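PDB 3G5S: methylenetetrahydrofolate--tRNA-(uracil-5-)-methyltransferase trmFO from Thermus thermophilus, which probably catalyses the folate- and FAD-dependent methylation of uridine 54 in tRNAs to 5-methyluridine. Local coordinates for residues R72-A85 with L93-R107. Numbering follows the deposited sequence.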
loop_
_atom_site.group_PDB
_atom_site.type_symbol
_atom_site.label_atom_id
_atom_site.label_comp_id
_atom_site.label_asym_id
_atom_site.label_seq_id
_atom_site.Cartn_x
_atom_site.Cartn_y
_atom_site.Cartn_z
ATOM N N ARG A 72 -10.201 7.417 13.158
ATOM C CA ARG A 72 -10.788 8.264 14.192
ATOM C C ARG A 72 -11.413 7.417 15.288
ATOM O O ARG A 72 -11.246 7.702 16.472
ATOM C CB ARG A 72 -11.850 9.198 13.621
ATOM C CG ARG A 72 -11.311 10.308 12.752
ATOM C CD ARG A 72 -12.367 11.395 12.535
ATOM N NE ARG A 72 -11.875 12.425 11.633
ATOM C CZ ARG A 72 -12.031 12.411 10.315
ATOM N NH1 ARG A 72 -12.719 11.436 9.727
ATOM N NH2 ARG A 72 -11.499 13.382 9.588
ATOM N N ARG A 73 -12.161 6.392 14.898
ATOM C CA ARG A 73 -12.808 5.538 15.883
ATOM C C ARG A 73 -11.762 4.872 16.769
ATOM O O ARG A 73 -12.010 4.646 17.950
ATOM C CB ARG A 73 -13.685 4.485 15.201
ATOM C CG ARG A 73 -14.831 5.034 14.353
ATOM C CD ARG A 73 -16.055 5.389 15.168
ATOM N NE ARG A 73 -17.151 5.921 14.349
ATOM C CZ ARG A 73 -18.232 5.231 13.989
ATOM N NH1 ARG A 73 -18.370 3.965 14.359
ATOM N NH2 ARG A 73 -19.182 5.807 13.262
ATOM N N ALA A 74 -10.600 4.562 16.194
ATOM C CA ALA A 74 -9.520 3.928 16.940
ATOM C C ALA A 74 -8.773 4.893 17.861
ATOM O O ALA A 74 -7.988 4.456 18.691
ATOM C CB ALA A 74 -8.540 3.260 15.978
ATOM N N GLY A 75 -8.992 6.198 17.710
ATOM C CA GLY A 75 -8.262 7.181 18.496
ATOM C C GLY A 75 -6.867 7.499 17.969
ATOM O O GLY A 75 -5.962 7.837 18.729
ATOM N N SER A 76 -6.688 7.388 16.658
ATOM C CA SER A 76 -5.419 7.675 15.992
ATOM C C SER A 76 -4.885 9.082 16.267
ATOM O O SER A 76 -5.604 10.078 16.104
ATOM C CB SER A 76 -5.621 7.485 14.480
ATOM O OG SER A 76 -4.639 8.147 13.702
ATOM N N LEU A 77 -3.612 9.161 16.649
ATOM C CA LEU A 77 -2.945 10.442 16.816
ATOM C C LEU A 77 -2.818 11.179 15.487
ATOM O O LEU A 77 -2.971 12.401 15.416
ATOM C CB LEU A 77 -1.563 10.230 17.431
ATOM C CG LEU A 77 -0.707 11.473 17.664
ATOM C CD1 LEU A 77 -1.391 12.429 18.623
ATOM C CD2 LEU A 77 0.659 11.061 18.196
ATOM N N VAL A 78 -2.504 10.440 14.433
ATOM C CA VAL A 78 -2.417 11.029 13.105
ATOM C C VAL A 78 -3.748 11.675 12.704
ATOM O O VAL A 78 -3.761 12.789 12.185
ATOM C CB VAL A 78 -1.923 9.996 12.069
ATOM C CG1 VAL A 78 -2.216 10.442 10.642
ATOM C CG2 VAL A 78 -0.423 9.759 12.264
HETATM N N MSE A 79 -4.866 11.007 12.977
HETATM C CA MSE A 79 -6.156 11.615 12.650
HETATM C C MSE A 79 -6.473 12.826 13.534
HETATM O O MSE A 79 -7.048 13.794 13.050
HETATM C CB MSE A 79 -7.288 10.591 12.690
HETATM C CG MSE A 79 -7.227 9.565 11.573
HETATM SE SE MSE A 79 -7.177 10.337 9.789
HETATM C CE MSE A 79 -8.864 11.303 9.870
ATOM N N GLU A 80 -6.099 12.784 14.812
ATOM C CA GLU A 80 -6.268 13.952 15.675
ATOM C C GLU A 80 -5.512 15.136 15.094
ATOM O O GLU A 80 -6.036 16.246 14.983
ATOM C CB GLU A 80 -5.735 13.673 17.078
ATOM C CG GLU A 80 -6.549 12.710 17.901
ATOM C CD GLU A 80 -6.059 12.609 19.341
ATOM O OE1 GLU A 80 -5.134 13.357 19.727
ATOM O OE2 GLU A 80 -6.596 11.765 20.080
ATOM N N ALA A 81 -4.254 14.889 14.743
ATOM C CA ALA A 81 -3.409 15.929 14.192
ATOM C C ALA A 81 -3.996 16.471 12.901
ATOM O O ALA A 81 -3.975 17.675 12.664
ATOM C CB ALA A 81 -2.008 15.386 13.945
ATOM N N ALA A 82 -4.494 15.579 12.055
ATOM C CA ALA A 82 -5.060 16.002 10.783
ATOM C C ALA A 82 -6.322 16.839 10.976
ATOM O O ALA A 82 -6.522 17.849 10.304
ATOM C CB ALA A 82 -5.356 14.799 9.916
ATOM N N ASP A 83 -7.177 16.411 11.898
ATOM C CA ASP A 83 -8.417 17.129 12.169
ATOM C C ASP A 83 -8.138 18.533 12.705
ATOM O O ASP A 83 -8.857 19.482 12.388
ATOM C CB ASP A 83 -9.299 16.328 13.132
ATOM C CG ASP A 83 -9.974 15.139 12.460
ATOM O OD1 ASP A 83 -10.227 15.195 11.238
ATOM O OD2 ASP A 83 -10.277 14.147 13.150
ATOM N N LEU A 84 -7.081 18.665 13.503
ATOM C CA LEU A 84 -6.711 19.957 14.064
ATOM C C LEU A 84 -5.945 20.845 13.081
ATOM O O LEU A 84 -5.961 22.070 13.206
ATOM C CB LEU A 84 -5.911 19.771 15.356
ATOM C CG LEU A 84 -6.681 19.142 16.521
ATOM C CD1 LEU A 84 -5.742 18.744 17.656
ATOM C CD2 LEU A 84 -7.779 20.075 17.022
ATOM N N ALA A 85 -5.276 20.224 12.112
ATOM C CA ALA A 85 -4.448 20.951 11.152
ATOM C C ALA A 85 -5.125 21.056 9.790
ATOM O O ALA A 85 -4.506 21.454 8.808
ATOM C CB ALA A 85 -3.085 20.270 11.012
ATOM N N LEU A 93 -9.100 15.347 2.718
ATOM C CA LEU A 93 -8.570 15.758 4.003
ATOM C C LEU A 93 -7.118 16.126 3.775
ATOM O O LEU A 93 -6.310 15.277 3.419
ATOM C CB LEU A 93 -8.671 14.608 5.001
ATOM C CG LEU A 93 -8.042 14.842 6.375
ATOM C CD1 LEU A 93 -8.688 16.026 7.086
ATOM C CD2 LEU A 93 -8.141 13.581 7.222
ATOM N N ALA A 94 -6.798 17.401 3.942
ATOM C CA ALA A 94 -5.429 17.867 3.775
ATOM C C ALA A 94 -5.034 18.678 4.995
ATOM O O ALA A 94 -5.893 19.196 5.716
ATOM C CB ALA A 94 -5.293 18.699 2.505
ATOM N N VAL A 95 -3.729 18.778 5.224
ATOM C CA VAL A 95 -3.223 19.356 6.454
ATOM C C VAL A 95 -2.178 20.434 6.227
ATOM O O VAL A 95 -1.449 20.430 5.231
ATOM C CB VAL A 95 -2.600 18.273 7.367
ATOM C CG1 VAL A 95 -3.623 17.194 7.675
ATOM C CG2 VAL A 95 -1.347 17.670 6.723
ATOM N N ASP A 96 -2.116 21.361 7.172
ATOM C CA ASP A 96 -0.961 22.224 7.309
ATOM C C ASP A 96 0.159 21.322 7.823
ATOM O O ASP A 96 0.072 20.794 8.928
ATOM C CB ASP A 96 -1.273 23.346 8.297
ATOM C CG ASP A 96 -0.114 24.290 8.495
ATOM O OD1 ASP A 96 0.964 23.852 8.943
ATOM O OD2 ASP A 96 -0.281 25.491 8.221
ATOM N N ARG A 97 1.188 21.112 7.007
ATOM C CA ARG A 97 2.192 20.092 7.310
ATOM C C ARG A 97 2.915 20.349 8.635
ATOM O O ARG A 97 3.164 19.425 9.407
ATOM C CB ARG A 97 3.216 19.985 6.173
ATOM C CG ARG A 97 2.671 19.512 4.824
ATOM C CD ARG A 97 3.776 19.637 3.779
ATOM N NE ARG A 97 3.362 19.331 2.412
ATOM C CZ ARG A 97 2.794 20.206 1.588
ATOM N NH1 ARG A 97 2.544 21.443 1.999
ATOM N NH2 ARG A 97 2.466 19.845 0.355
ATOM N N GLU A 98 3.262 21.604 8.892
ATOM C CA GLU A 98 3.988 21.949 10.107
ATOM C C GLU A 98 3.122 21.818 11.361
ATOM O O GLU A 98 3.597 21.373 12.400
ATOM C CB GLU A 98 4.582 23.360 10.000
ATOM C CG GLU A 98 5.485 23.759 11.160
ATOM C CD GLU A 98 4.715 24.289 12.358
ATOM O OE1 GLU A 98 3.673 24.945 12.151
ATOM O OE2 GLU A 98 5.158 24.055 13.504
ATOM N N GLU A 99 1.853 22.209 11.272
ATOM C CA GLU A 99 0.955 22.054 12.413
ATOM C C GLU A 99 0.679 20.580 12.698
ATOM O O GLU A 99 0.556 20.164 13.852
ATOM C CB GLU A 99 -0.362 22.788 12.167
ATOM C CG GLU A 99 -0.264 24.296 12.284
ATOM C CD GLU A 99 -1.520 25.000 11.804
ATOM O OE1 GLU A 99 -2.554 24.320 11.617
ATOM O OE2 GLU A 99 -1.473 26.234 11.611
ATOM N N PHE A 100 0.586 19.792 11.632
ATOM C CA PHE A 100 0.379 18.358 11.734
ATOM C C PHE A 100 1.538 17.687 12.469
ATOM O O PHE A 100 1.340 17.033 13.496
ATOM C CB PHE A 100 0.198 17.789 10.320
ATOM C CG PHE A 100 0.119 16.289 10.244
ATOM C CD1 PHE A 100 1.246 15.543 9.937
ATOM C CD2 PHE A 100 -1.086 15.626 10.419
ATOM C CE1 PHE A 100 1.183 14.169 9.841
ATOM C CE2 PHE A 100 -1.155 14.256 10.321
ATOM C CZ PHE A 100 -0.019 13.523 10.031
ATOM N N SER A 101 2.753 17.863 11.959
ATOM C CA SER A 101 3.896 17.182 12.560
ATOM C C SER A 101 4.237 17.779 13.922
ATOM O O SER A 101 4.730 17.077 14.804
ATOM C CB SER A 101 5.104 17.221 11.630
ATOM O OG SER A 101 5.647 18.525 11.580
ATOM N N GLY A 102 3.970 19.070 14.094
ATOM C CA GLY A 102 4.224 19.719 15.367
ATOM C C GLY A 102 3.387 19.131 16.487
ATOM O O GLY A 102 3.890 18.854 17.575
ATOM N N TYR A 103 2.098 18.944 16.219
ATOM C CA TYR A 103 1.186 18.374 17.207
ATOM C C TYR A 103 1.596 16.952 17.576
ATOM O O TYR A 103 1.641 16.592 18.752
ATOM C CB TYR A 103 -0.253 18.402 16.675
ATOM C CG TYR A 103 -1.290 17.790 17.594
ATOM C CD1 TYR A 103 -1.908 18.546 18.579
ATOM C CD2 TYR A 103 -1.664 16.460 17.463
ATOM C CE1 TYR A 103 -2.862 17.987 19.413
ATOM C CE2 TYR A 103 -2.619 15.895 18.290
ATOM C CZ TYR A 103 -3.211 16.661 19.264
ATOM O OH TYR A 103 -4.162 16.102 20.090
ATOM N N ILE A 104 1.889 16.142 16.566
ATOM C CA ILE A 104 2.294 14.762 16.796
ATOM C C ILE A 104 3.578 14.700 17.628
ATOM O O ILE A 104 3.687 13.919 18.576
ATOM C CB ILE A 104 2.462 14.025 15.454
ATOM C CG1 ILE A 104 1.091 13.876 14.780
ATOM C CG2 ILE A 104 3.116 12.673 15.656
ATOM C CD1 ILE A 104 1.152 13.414 13.351
ATOM N N THR A 105 4.541 15.537 17.271
ATOM C CA THR A 105 5.822 15.563 17.960
ATOM C C THR A 105 5.649 15.981 19.419
ATOM O O THR A 105 6.244 15.392 20.317
ATOM C CB THR A 105 6.808 16.499 17.251
ATOM O OG1 THR A 105 7.023 16.039 15.911
ATOM C CG2 THR A 105 8.134 16.530 17.992
ATOM N N GLU A 106 4.824 16.997 19.653
ATOM C CA GLU A 106 4.557 17.458 21.012
ATOM C C GLU A 106 3.859 16.397 21.867
ATOM O O GLU A 106 4.250 16.162 23.012
ATOM C CB GLU A 106 3.734 18.749 20.999
ATOM C CG GLU A 106 4.449 19.939 20.377
ATOM C CD GLU A 106 3.642 21.223 20.485
ATOM O OE1 GLU A 106 3.058 21.473 21.562
ATOM O OE2 GLU A 106 3.595 21.984 19.494
ATOM N N ARG A 107 2.828 15.756 21.319
ATOM C CA ARG A 107 2.072 14.773 22.093
ATOM C C ARG A 107 2.949 13.583 22.468
ATOM O O ARG A 107 2.900 13.100 23.592
ATOM C CB ARG A 107 0.819 14.293 21.344
ATOM C CG ARG A 107 -0.293 15.331 21.168
ATOM C CD ARG A 107 -0.755 15.953 22.475
ATOM N NE ARG A 107 -1.183 14.985 23.485
ATOM C CZ ARG A 107 -2.366 14.375 23.500
ATOM N NH1 ARG A 107 -3.249 14.600 22.538
ATOM N NH2 ARG A 107 -2.667 13.528 24.476
HETATM O O HOH W 1 -2.372 19.338 14.356
HETATM O O HOH W 2 -3.442 23.455 13.968
#
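Tyr103 fits as a knob into a hole made by Leu77, Glu80, Ala81 and Leu84, a worked case of an aromatic knob filling a hole on a neighbouring helix. Its ring swings across because CG stands anti to the backbone N (chi1 178°). Leu84 CD1 lies over one face, 3.9 Å from the ring centroid, in a CH-pi contact, while Tyr103 OH donates to Glu80 OE1 at 2.9 Å, meeting that oxygen on its anti side, tilted somewhat out of the carboxylate plane. A phenylalanine here would probably leave Glu80 OE1 without its hydroxyl donor and Arg107 NH1 without the oxygen it weakly contacts. Arg107 NH1 adds a long salt bridge to Glu80 and a weak bond to the tyrosine oxygen. Deeper in, the small Ala81 permits close approach: its CB lies 3.5 Å from Ile104 CG1 and 3.7 Å from Phe100 CD2. Where helix 77-84 ends, Asp96 N donates almost straight (170°) to Ala85 O at 2.9 Å, and one water bridges Ala81 O and Glu99 O. Ser76 and Asp96 N-cap the two helices, whose short-segment axes make 138° between N-to-C directions. Beyond them, Phe100 touches Leu11 of helix 11-22, so this helix pair, joined through a beta hairpin, packs against the Rossmann-type, FAD-binding part of the fold.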